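Side-chain contacts in putative oxidoreductase molybdopterin-binding subunit (Sulfolobus tokodaii, PDB 4ZOH), which probably oxidises aldehydes or related compounds at a molybdenum centre, as the pterin cytosine dinucleotide-binding subunit of a xanthine oxidase-family enzyme: residues Ala334-Gly339 with Ile412-Phe417; Pro419-Arg424 with Gly483-Thr488; Thr448-Ile453 with Ser492-Ala497. One frame throughout, in Å; residues are numbered along the deposited sequence.

Interaction 1 ties the start of helix 336-353 to the loop between strands 405-412 and 420-427, joining two molybdopterin cofactor-binding ranges; interactions 2 and 3 lie wholly in the later one. Interaction 1 closes along the chain before the others open, whereas interactions 2 and 3 alternate their segments and share helix 486-512. The centres of interactions 1 and 2 lie about 17 Å apart, those of interactions 2 and 3 about 10 Å. F417 O probably accepts from R485 NE, and A416 N probably bonds G483 O; T486 O packs on F450, and A423 on A493 and V494. Loop 412-417, strand 420-427 and helix 446-458 thus all meet the phosphate-binding start of helix 486-512 or residues close to it.

Interaction 1: Ala334-Gly339 with Ile412-Phe417; sequences AGRPEG and IEITAF
E413 and R336 meet in a side-on, two-pronged salt bridge between the loop after strand 405-412 and the first turn of helix 336-353, joining the two molybdopterin cofactor-binding ranges of the chain. R336 NE reaches E413 OE1 at 2.8 Å, in the guanidinium plane and on the oxygen's syn lone pair. Alongside it, R336 NH1 donates to E413 OE2 at 2.9 Å, with an N-H...O angle of 170°. Carboxylate and guanidinium are nearly coplanar, 24° apart, which lets each oxygen face its own nitrogen. The arginine gets there by bending at chi2 (101°) and again at chi3. E413 OE1 is also held by its neighbour's backbone, I414 N, which comes from above the carboxylate plane at 2.8 Å.

I414 follows, and its CG1 rests on the aliphatic part of the arginine, 3.6 Å from R336 CD. Its carbonyl lies over a face of the guanidinium; I414 O is 3.2 Å from R336 NH1, but the angle is too poor for a hydrogen bond. Further along, T415 turns its hydroxyl to T565 and G669 instead. R336 NH1 has a second anionic partner in E672, while I676 of helix 673-688 packs on both R336 and E413. A leucine in place of R336 would probably leave the E413 and E672 carboxylates without their shared cationic mate in a buried setting. F417 ends the segment, reaching the guanidinium face that I414 O also covers, with F417 CZ 4.0 Å from R336 NH2.

Interaction 2: Pro419-Arg424 with Gly483-Thr488; sequences PWEVAR and GSRTVT. With MCN (pterin cytosine dinucleotide), chain D.
W420 and E421, at the start of strand 420-427, bond R485 just ahead of helix 486-512 across well-separated backbones: E421 CA and T486 CA, the nearest pair, are 8.8 Å apart. The R485 side chain spans that gap. Its chain is bent at chi3 (-66°), and the guanidinium presents its edge to the strand, where W420 offers its backbone oxygen and E421 its side chain. R485 NH2 donates to W420 O at 2.9 Å, striking the carbonyl from above its plane. R485 NH1 forms a salt bridge with E421 OE1 at 2.8 Å on the anti side of that oxygen, the two flat groups turned 75° against each other.

Both groups have further partners. E421 OE2 accepts from V422 N at 2.7 Å, and OE1 also accepts the amides of I479 and G480. R485 NE bonds F417 O, while NH1 has a second acceptor in G480 O. The carboxylate is thus pinned through both oxygens, and the guanidinium through all three nitrogens.

At the backbone end of R485, away from its guanidinium, sits the cofactor diphosphate. T486 OG1 donates to O1B of the pterin cytosine dinucleotide at 2.7 Å, T486 N meets the same oxygen, and V487 N reaches O1A of the cofactor at 2.9 Å with a nearly straight bond (169°). This is anion binding at a helix N-terminus, where the helix end would probably help to balance the phosphate charge. R485, whose own amide makes a weak bond to O1B, is mainly second-shell: its buried ion pair ties the phosphate-binding turn to the strand behind it.

Interaction 3: Thr448-Ile453 with Ser492-Ala497; sequences TAFAQI and SAVLLA
V494, the residue most covered in this contact, pushes into helix 446-458 and meets both F450 and I453. The two helices run in broadly the same direction, their short segments 31° apart with axes 9.5 Å from each other at closest. With CG1 anti to the backbone N (chi1 162°), the two methyls of V494 fork toward different partners. V494 CG2 sits over one face of the F450 ring, 4.0 Å from the centroid and 21° off the ring normal, a CH-pi contact displaced toward the rim. V494 CG1 lies 3.7 Å from the carbonyl oxygen F450 O and 3.9 Å from I453 CG2.

I453, three residues after F450, directs its CB toward the other helix. Its branch methyl does the touching: besides V494, I453 CG2 meets L495 CD1 at 3.5 Å, tighter than ordinary van der Waals contact, the two side chains crossing at about a right angle.

The layer has a floor too, since L435 of strand 433-437 touches both F450 and V494, and T437 adds to the packing on F450. The contact joins two helices whose N-terminal parts touch the pterin cytosine dinucleotide, at A449, or bond to it, at T486. The side-chain contacts are all apolar, with methyls against a ring face and other methyls, so the pairing probably rests on buried apolar surface and close fit, with no polar bond to set the register.

Interaction 1: Ala334-Gly339 with Ile412-Phe417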
loop_
_atom_site.group_PDB
_atom_site.type_symbol
_atom_site.label_atom_id
_atom_site.label_comp_id
_atom_site.label_asym_id
_atom_site.label_seq_id
_atom_site.Cartn_x
_atom_site.Cartn_y
_atom_site.Cartn_z
ATOM N N ALA A 334 -19.804 22.870 17.739
ATOM C CA ALA A 334 -18.656 23.154 18.613
ATOM C C ALA A 334 -18.932 24.388 19.533
ATOM O O ALA A 334 -18.268 25.464 19.408
ATOM C CB ALA A 334 -17.426 23.389 17.742
ATOM N N GLY A 335 -19.971 24.258 20.336
ATOM C CA GLY A 335 -20.377 25.325 21.272
ATOM C C GLY A 335 -21.526 26.222 20.773
ATOM O O GLY A 335 -22.301 26.769 21.569
ATOM N N ARG A 336 -21.603 26.443 19.466
ATOM C CA ARG A 336 -22.669 27.326 18.937
ATOM C C ARG A 336 -24.092 26.762 19.081
ATOM O O ARG A 336 -25.009 27.539 19.410
ATOM C CB ARG A 336 -22.371 27.792 17.539
ATOM C CG ARG A 336 -21.264 28.812 17.476
ATOM C CD ARG A 336 -19.937 28.224 17.038
ATOM N NE ARG A 336 -20.032 27.809 15.661
ATOM C CZ ARG A 336 -19.143 27.040 15.012
ATOM N NH1 ARG A 336 -19.362 26.716 13.723
ATOM N NH2 ARG A 336 -18.054 26.588 15.644
ATOM N N PRO A 337 -24.275 25.409 18.928
ATOM C CA PRO A 337 -25.600 24.844 19.132
ATOM C C PRO A 337 -26.121 25.100 20.562
ATOM O O PRO A 337 -27.340 25.412 20.756
ATOM C CB PRO A 337 -25.385 23.342 18.944
ATOM C CG PRO A 337 -24.252 23.268 18.024
ATOM C CD PRO A 337 -23.352 24.398 18.342
ATOM N N GLU A 338 -25.261 24.877 21.552
ATOM C CA GLU A 338 -25.676 25.078 22.947
ATOM C C GLU A 338 -26.154 26.524 23.191
ATOM O O GLU A 338 -27.218 26.741 23.728
ATOM C CB GLU A 338 -24.547 24.704 23.891
ATOM C CG GLU A 338 -24.092 23.250 23.759
ATOM C CD GLU A 338 -22.944 23.071 22.756
ATOM O OE1 GLU A 338 -23.107 23.405 21.545
ATOM O OE2 GLU A 338 -21.852 22.555 23.168
ATOM N N GLY A 339 -25.369 27.481 22.763
ATOM C CA GLY A 339 -25.673 28.915 22.926
ATOM C C GLY A 339 -26.978 29.363 22.220
ATOM O O GLY A 339 -27.798 30.003 22.859
ATOM N N ILE A 412 -28.082 32.505 14.550
ATOM C CA ILE A 412 -26.963 33.157 13.853
ATOM C C ILE A 412 -25.711 32.349 14.278
ATOM O O ILE A 412 -25.814 31.598 15.237
ATOM C CB ILE A 412 -26.897 34.660 14.170
ATOM C CG1 ILE A 412 -25.892 35.327 13.244
ATOM C CG2 ILE A 412 -26.749 34.931 15.676
ATOM C CD1 ILE A 412 -26.210 36.733 12.785
ATOM N N GLU A 413 -24.583 32.454 13.558
ATOM C CA GLU A 413 -23.600 31.420 13.604
ATOM C C GLU A 413 -22.292 32.024 13.183
ATOM O O GLU A 413 -22.303 33.081 12.537
ATOM C CB GLU A 413 -24.097 30.199 12.738
ATOM C CG GLU A 413 -23.120 29.317 11.950
ATOM C CD GLU A 413 -22.251 28.413 12.825
ATOM O OE1 GLU A 413 -22.060 28.753 14.059
ATOM O OE2 GLU A 413 -21.742 27.377 12.277
ATOM N N ILE A 414 -21.162 31.391 13.575
ATOM C CA ILE A 414 -19.814 31.922 13.249
ATOM C C ILE A 414 -19.067 30.874 12.448
ATOM O O ILE A 414 -19.074 29.737 12.814
ATOM C CB ILE A 414 -19.033 32.403 14.516
ATOM C CG1 ILE A 414 -19.269 31.448 15.706
ATOM C CG2 ILE A 414 -19.500 33.823 14.893
ATOM C CD1 ILE A 414 -18.375 31.665 16.954
ATOM N N THR A 415 -18.412 31.266 11.363
ATOM C CA THR A 415 -17.832 30.253 10.474
ATOM C C THR A 415 -16.616 30.848 9.827
ATOM O O THR A 415 -16.423 32.066 9.919
ATOM C CB THR A 415 -18.816 29.882 9.303
ATOM O OG1 THR A 415 -18.822 30.951 8.346
ATOM C CG2 THR A 415 -20.236 29.522 9.806
ATOM N N ALA A 416 -15.832 29.990 9.134
ATOM C CA ALA A 416 -14.730 30.418 8.252
ATOM C C ALA A 416 -13.566 31.056 9.054
ATOM O O ALA A 416 -13.032 32.148 8.743
ATOM C CB ALA A 416 -15.231 31.337 7.143
ATOM N N PHE A 417 -13.193 30.358 10.097
ATOM C CA PHE A 417 -12.068 30.720 10.948
ATOM C C PHE A 417 -10.747 30.618 10.200
ATOM O O PHE A 417 -10.593 29.855 9.174
ATOM C CB PHE A 417 -12.068 29.803 12.158
ATOM C CG PHE A 417 -13.383 29.754 12.887
ATOM C CD1 PHE A 417 -13.605 30.565 14.024
ATOM C CD2 PHE A 417 -14.438 28.910 12.440
ATOM C CE1 PHE A 417 -14.831 30.508 14.719
ATOM C CE2 PHE A 417 -15.674 28.879 13.124
ATOM C CZ PHE A 417 -15.861 29.685 14.267
#

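Interaction 2: Pro419-Arg424 with Gly483-Thr488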
loop_
_atom_site.group_PDB
_atom_site.type_symbol
_atom_site.label_atom_id
_atom_site.label_comp_id
_atom_site.label_asym_id
_atom_site.label_seq_id
_atom_site.Cartn_x
_atom_site.Cartn_y
_atom_site.Cartn_z
ATOM N N PRO A 419 -6.263 30.424 10.464
ATOM C CA PRO A 419 -5.606 31.703 10.184
ATOM C C PRO A 419 -5.324 31.845 8.730
ATOM O O PRO A 419 -5.077 32.955 8.212
ATOM C CB PRO A 419 -4.272 31.587 11.000
ATOM C CG PRO A 419 -3.976 30.089 10.913
ATOM C CD PRO A 419 -5.352 29.501 11.192
ATOM N N TRP A 420 -5.332 30.723 8.027
ATOM C CA TRP A 420 -4.965 30.798 6.600
ATOM C C TRP A 420 -5.403 29.492 5.957
ATOM O O TRP A 420 -5.862 28.568 6.652
ATOM C CB TRP A 420 -3.433 31.087 6.390
ATOM C CG TRP A 420 -2.498 30.396 7.296
ATOM C CD1 TRP A 420 -1.885 30.940 8.439
ATOM C CD2 TRP A 420 -1.996 29.046 7.187
ATOM N NE1 TRP A 420 -1.103 29.979 9.056
ATOM C CE2 TRP A 420 -1.106 28.830 8.298
ATOM C CE3 TRP A 420 -2.153 28.020 6.238
ATOM C CZ2 TRP A 420 -0.441 27.593 8.521
ATOM C CZ3 TRP A 420 -1.500 26.778 6.472
ATOM C CH2 TRP A 420 -0.611 26.596 7.587
ATOM N N GLU A 421 -5.288 29.397 4.650
ATOM C CA GLU A 421 -5.498 28.062 4.039
ATOM C C GLU A 421 -4.736 28.026 2.753
ATOM O O GLU A 421 -4.417 29.102 2.222
ATOM C CB GLU A 421 -7.004 27.670 3.938
ATOM C CG GLU A 421 -7.219 26.238 3.428
ATOM C CD GLU A 421 -6.481 25.265 4.325
ATOM O OE1 GLU A 421 -7.027 24.890 5.397
ATOM O OE2 GLU A 421 -5.334 24.949 3.947
ATOM N N VAL A 422 -4.432 26.830 2.225
ATOM C CA VAL A 422 -3.521 26.727 1.090
ATOM C C VAL A 422 -4.175 26.080 -0.131
ATOM O O VAL A 422 -5.080 25.277 -0.008
ATOM C CB VAL A 422 -2.238 25.928 1.549
ATOM C CG1 VAL A 422 -1.140 25.976 0.526
ATOM C CG2 VAL A 422 -1.739 26.436 2.929
ATOM N N ALA A 423 -3.705 26.416 -1.323
ATOM C CA ALA A 423 -4.126 25.691 -2.512
ATOM C C ALA A 423 -2.918 25.672 -3.419
ATOM O O ALA A 423 -2.239 26.740 -3.555
ATOM C CB ALA A 423 -5.331 26.399 -3.203
ATOM N N ARG A 424 -2.675 24.517 -4.056
ATOM C CA ARG A 424 -1.638 24.415 -5.071
ATOM C C ARG A 424 -2.330 24.047 -6.394
ATOM O O ARG A 424 -3.176 23.183 -6.368
ATOM C CB ARG A 424 -0.595 23.333 -4.640
ATOM C CG ARG A 424 0.228 22.715 -5.750
ATOM C CD ARG A 424 1.239 21.686 -5.266
ATOM N NE ARG A 424 1.970 21.147 -6.436
ATOM C CZ ARG A 424 2.127 19.863 -6.755
ATOM N NH1 ARG A 424 1.679 18.885 -5.980
ATOM N NH2 ARG A 424 2.796 19.563 -7.843
ATOM N N GLY A 483 -15.059 24.006 11.681
ATOM C CA GLY A 483 -15.570 25.400 11.724
ATOM C C GLY A 483 -16.207 25.912 10.412
ATOM O O GLY A 483 -16.149 27.131 10.132
ATOM N N SER A 484 -16.768 24.989 9.606
ATOM C CA SER A 484 -17.497 25.320 8.389
ATOM C C SER A 484 -16.721 26.363 7.603
ATOM O O SER A 484 -17.247 27.408 7.179
ATOM C CB SER A 484 -18.896 25.759 8.755
ATOM O OG SER A 484 -19.548 24.755 9.562
ATOM N N ARG A 485 -15.454 26.039 7.394
ATOM C CA ARG A 485 -14.487 26.952 6.819
ATOM C C ARG A 485 -14.054 26.518 5.449
ATOM O O ARG A 485 -13.447 27.287 4.720
ATOM C CB ARG A 485 -13.220 27.045 7.760
ATOM C CG ARG A 485 -12.294 25.800 7.699
ATOM C CD ARG A 485 -11.231 25.777 8.842
ATOM N NE ARG A 485 -10.271 26.869 8.697
ATOM C CZ ARG A 485 -9.283 26.895 7.787
ATOM N NH1 ARG A 485 -9.109 25.837 6.993
ATOM N NH2 ARG A 485 -8.455 27.956 7.675
ATOM N N THR A 486 -14.354 25.289 5.061
ATOM C CA THR A 486 -13.637 24.739 3.898
ATOM C C THR A 486 -13.988 25.389 2.572
ATOM O O THR A 486 -13.067 25.819 1.823
ATOM C CB THR A 486 -13.814 23.239 3.804
ATOM O OG1 THR A 486 -13.392 22.663 5.038
ATOM C CG2 THR A 486 -13.029 22.698 2.681
ATOM N N VAL A 487 -15.281 25.507 2.259
ATOM C CA VAL A 487 -15.568 26.096 0.931
ATOM C C VAL A 487 -15.177 27.606 0.929
ATOM O O VAL A 487 -14.713 28.151 -0.074
ATOM C CB VAL A 487 -17.028 25.847 0.435
ATOM C CG1 VAL A 487 -17.998 26.811 1.114
ATOM C CG2 VAL A 487 -17.068 25.985 -1.111
ATOM N N THR A 488 -15.309 28.255 2.078
ATOM C CA THR A 488 -15.050 29.699 2.141
ATOM C C THR A 488 -13.556 30.029 2.145
ATOM O O THR A 488 -13.075 30.759 1.272
ATOM C CB THR A 488 -15.748 30.268 3.379
ATOM O OG1 THR A 488 -17.110 29.955 3.257
ATOM C CG2 THR A 488 -15.649 31.825 3.449
HETATM N N1 MCN D . -21.471 25.033 0.561
HETATM C C2 MCN D . -21.818 25.820 -0.525
HETATM N N3 MCN D . -22.055 27.162 -0.389
HETATM C C4 MCN D . -21.950 27.724 0.879
HETATM C C5 MCN D . -21.604 26.944 1.981
HETATM C C6 MCN D . -21.335 25.584 1.823
HETATM O O2 MCN D . -21.924 25.369 -1.670
HETATM N N4 MCN D . -22.180 29.014 0.992
HETATM C "C1'" MCN D . -21.212 23.614 0.312
HETATM C C2D MCN D . -19.719 23.405 0.049
HETATM O "O2'" MCN D . -19.394 23.438 -1.308
HETATM C "C3'" MCN D . -19.500 21.992 0.520
HETATM C C4D MCN D . -20.250 22.051 1.786
HETATM O O4D MCN D . -21.473 22.845 1.463
HETATM O "O3'" MCN D . -20.050 21.037 -0.319
HETATM C "C5'" MCN D . -19.140 22.758 2.540
HETATM O "O5'" MCN D . -19.563 23.252 3.676
HETATM P PA MCN D . -18.695 24.300 4.563
HETATM O O1A MCN D . -17.567 24.980 3.963
HETATM O O2A MCN D . -19.858 25.062 5.135
HETATM O O3A MCN D . -18.275 23.183 5.756
HETATM P PB MCN D . -16.973 22.242 5.608
HETATM O O1B MCN D . -15.791 23.013 6.174
HETATM O O2B MCN D . -16.753 21.651 4.286
HETATM O O3B MCN D . -17.409 21.108 6.538
HETATM C C10 MCN D . -17.139 21.082 7.966
HETATM C "C9'" MCN D . -18.394 20.757 8.739
HETATM C "C8'" MCN D . -18.143 20.458 10.120
HETATM S "S8'" MCN D . -17.263 21.604 11.122
HETATM C "C7'" MCN D . -18.667 19.364 10.739
HETATM S "S7'" MCN D . -18.490 19.049 12.486
HETATM C "C6'" MCN D . -19.534 18.428 10.049
HETATM C C7 MCN D . -20.105 19.079 8.746
HETATM O "O9'" MCN D . -19.012 19.663 8.067
HETATM N "N5'" MCN D . -18.907 17.131 9.804
HETATM C C4A MCN D . -19.240 16.302 8.713
HETATM N "N8'" MCN D . -20.717 18.030 7.872
HETATM C C4B MCN D . -20.189 16.778 7.763
HETATM N "N1'" MCN D . -20.592 16.034 6.730
HETATM C "C2'" MCN D . -20.056 14.829 6.553
HETATM N "N2'" MCN D . -20.458 14.128 5.514
HETATM N "N3'" MCN D . -19.097 14.264 7.458
HETATM C "C4'" MCN D . -18.682 15.007 8.588
HETATM O "O4'" MCN D . -17.847 14.513 9.401
#

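Interaction 3: Thr448-Ile453 with Ser492-Ala497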
loop_
_atom_site.group_PDB
_atom_site.type_symbol
_atom_site.label_atom_id
_atom_site.label_comp_id
_atom_site.label_asym_id
_atom_site.label_seq_id
_atom_site.Cartn_x
_atom_site.Cartn_y
_atom_site.Cartn_z
ATOM N N THR A 448 -15.671 18.971 -5.122
ATOM C CA THR A 448 -16.562 19.340 -6.256
ATOM C C THR A 448 -16.679 20.870 -6.301
ATOM O O THR A 448 -16.509 21.455 -7.349
ATOM C CB THR A 448 -17.955 18.723 -6.087
ATOM O OG1 THR A 448 -17.842 17.319 -6.286
ATOM C CG2 THR A 448 -18.910 19.286 -7.117
ATOM N N ALA A 449 -16.909 21.505 -5.156
ATOM C CA ALA A 449 -16.976 22.961 -5.115
ATOM C C ALA A 449 -15.671 23.584 -5.571
ATOM O O ALA A 449 -15.657 24.614 -6.334
ATOM C CB ALA A 449 -17.451 23.438 -3.741
ATOM N N PHE A 450 -14.554 22.903 -5.266
ATOM C CA PHE A 450 -13.264 23.475 -5.652
ATOM C C PHE A 450 -13.087 23.395 -7.159
ATOM O O PHE A 450 -12.507 24.291 -7.812
ATOM C CB PHE A 450 -12.087 22.838 -4.866
ATOM C CG PHE A 450 -12.108 23.157 -3.400
ATOM C CD1 PHE A 450 -12.735 24.334 -2.912
ATOM C CD2 PHE A 450 -11.497 22.326 -2.491
ATOM C CE1 PHE A 450 -12.758 24.636 -1.536
ATOM C CE2 PHE A 450 -11.484 22.643 -1.117
ATOM C CZ PHE A 450 -12.113 23.782 -0.646
ATOM N N ALA A 451 -13.541 22.280 -7.707
ATOM C CA ALA A 451 -13.431 22.041 -9.134
ATOM C C ALA A 451 -14.342 23.092 -9.892
ATOM O O ALA A 451 -13.890 23.682 -10.848
ATOM C CB ALA A 451 -13.834 20.609 -9.456
ATOM N N GLN A 452 -15.551 23.337 -9.408
ATOM C CA GLN A 452 -16.458 24.422 -9.942
ATOM C C GLN A 452 -15.785 25.819 -9.934
ATOM O O GLN A 452 -15.788 26.546 -10.968
ATOM C CB GLN A 452 -17.746 24.520 -9.090
ATOM C CG GLN A 452 -18.573 23.258 -9.043
ATOM C CD GLN A 452 -19.703 23.346 -8.015
ATOM O OE1 GLN A 452 -19.670 22.655 -7.002
ATOM N NE2 GLN A 452 -20.740 24.204 -8.295
ATOM N N ILE A 453 -15.183 26.182 -8.793
ATOM C CA ILE A 453 -14.400 27.438 -8.667
ATOM C C ILE A 453 -13.240 27.518 -9.672
ATOM O O ILE A 453 -13.149 28.494 -10.429
ATOM C CB ILE A 453 -13.933 27.709 -7.224
ATOM C CG1 ILE A 453 -15.140 27.986 -6.333
ATOM C CG2 ILE A 453 -12.955 28.879 -7.137
ATOM C CD1 ILE A 453 -14.819 27.830 -4.825
ATOM N N SER A 492 -11.396 30.230 -1.180
ATOM C CA SER A 492 -10.699 31.487 -1.527
ATOM C C SER A 492 -9.253 31.214 -1.886
ATOM O O SER A 492 -8.735 31.791 -2.890
ATOM C CB SER A 492 -10.828 32.483 -0.386
ATOM O OG SER A 492 -12.192 32.859 -0.240
ATOM N N ALA A 493 -8.603 30.285 -1.143
ATOM C CA ALA A 493 -7.227 29.905 -1.568
ATOM C C ALA A 493 -7.238 29.305 -3.017
ATOM O O ALA A 493 -6.350 29.586 -3.859
ATOM C CB ALA A 493 -6.557 28.977 -0.523
ATOM N N VAL A 494 -8.258 28.491 -3.309
ATOM C CA VAL A 494 -8.410 27.888 -4.667
ATOM C C VAL A 494 -8.561 29.006 -5.755
ATOM O O VAL A 494 -7.941 28.981 -6.824
ATOM C CB VAL A 494 -9.574 26.836 -4.657
ATOM C CG1 VAL A 494 -10.091 26.496 -6.076
ATOM C CG2 VAL A 494 -9.173 25.538 -3.893
ATOM N N LEU A 495 -9.354 30.023 -5.429
ATOM C CA LEU A 495 -9.614 31.134 -6.335
ATOM C C LEU A 495 -8.303 31.911 -6.623
ATOM O O LEU A 495 -7.949 32.143 -7.795
ATOM C CB LEU A 495 -10.696 31.982 -5.655
ATOM C CG LEU A 495 -11.775 32.777 -6.324
ATOM C CD1 LEU A 495 -12.230 32.219 -7.642
ATOM C CD2 LEU A 495 -12.932 32.853 -5.331
ATOM N N LEU A 496 -7.542 32.251 -5.576
ATOM C CA LEU A 496 -6.227 32.878 -5.744
ATOM C C LEU A 496 -5.243 32.067 -6.602
ATOM O O LEU A 496 -4.567 32.620 -7.505
ATOM C CB LEU A 496 -5.590 33.174 -4.371
ATOM C CG LEU A 496 -6.277 34.208 -3.448
ATOM C CD1 LEU A 496 -5.531 34.290 -2.124
ATOM C CD2 LEU A 496 -6.318 35.596 -4.143
ATOM N N ALA A 497 -5.185 30.741 -6.378
ATOM C CA ALA A 497 -4.157 29.968 -7.077
ATOM C C ALA A 497 -4.543 29.859 -8.504
ATOM O O ALA A 497 -3.683 29.934 -9.384
ATOM C CB ALA A 497 -4.008 28.583 -6.477
#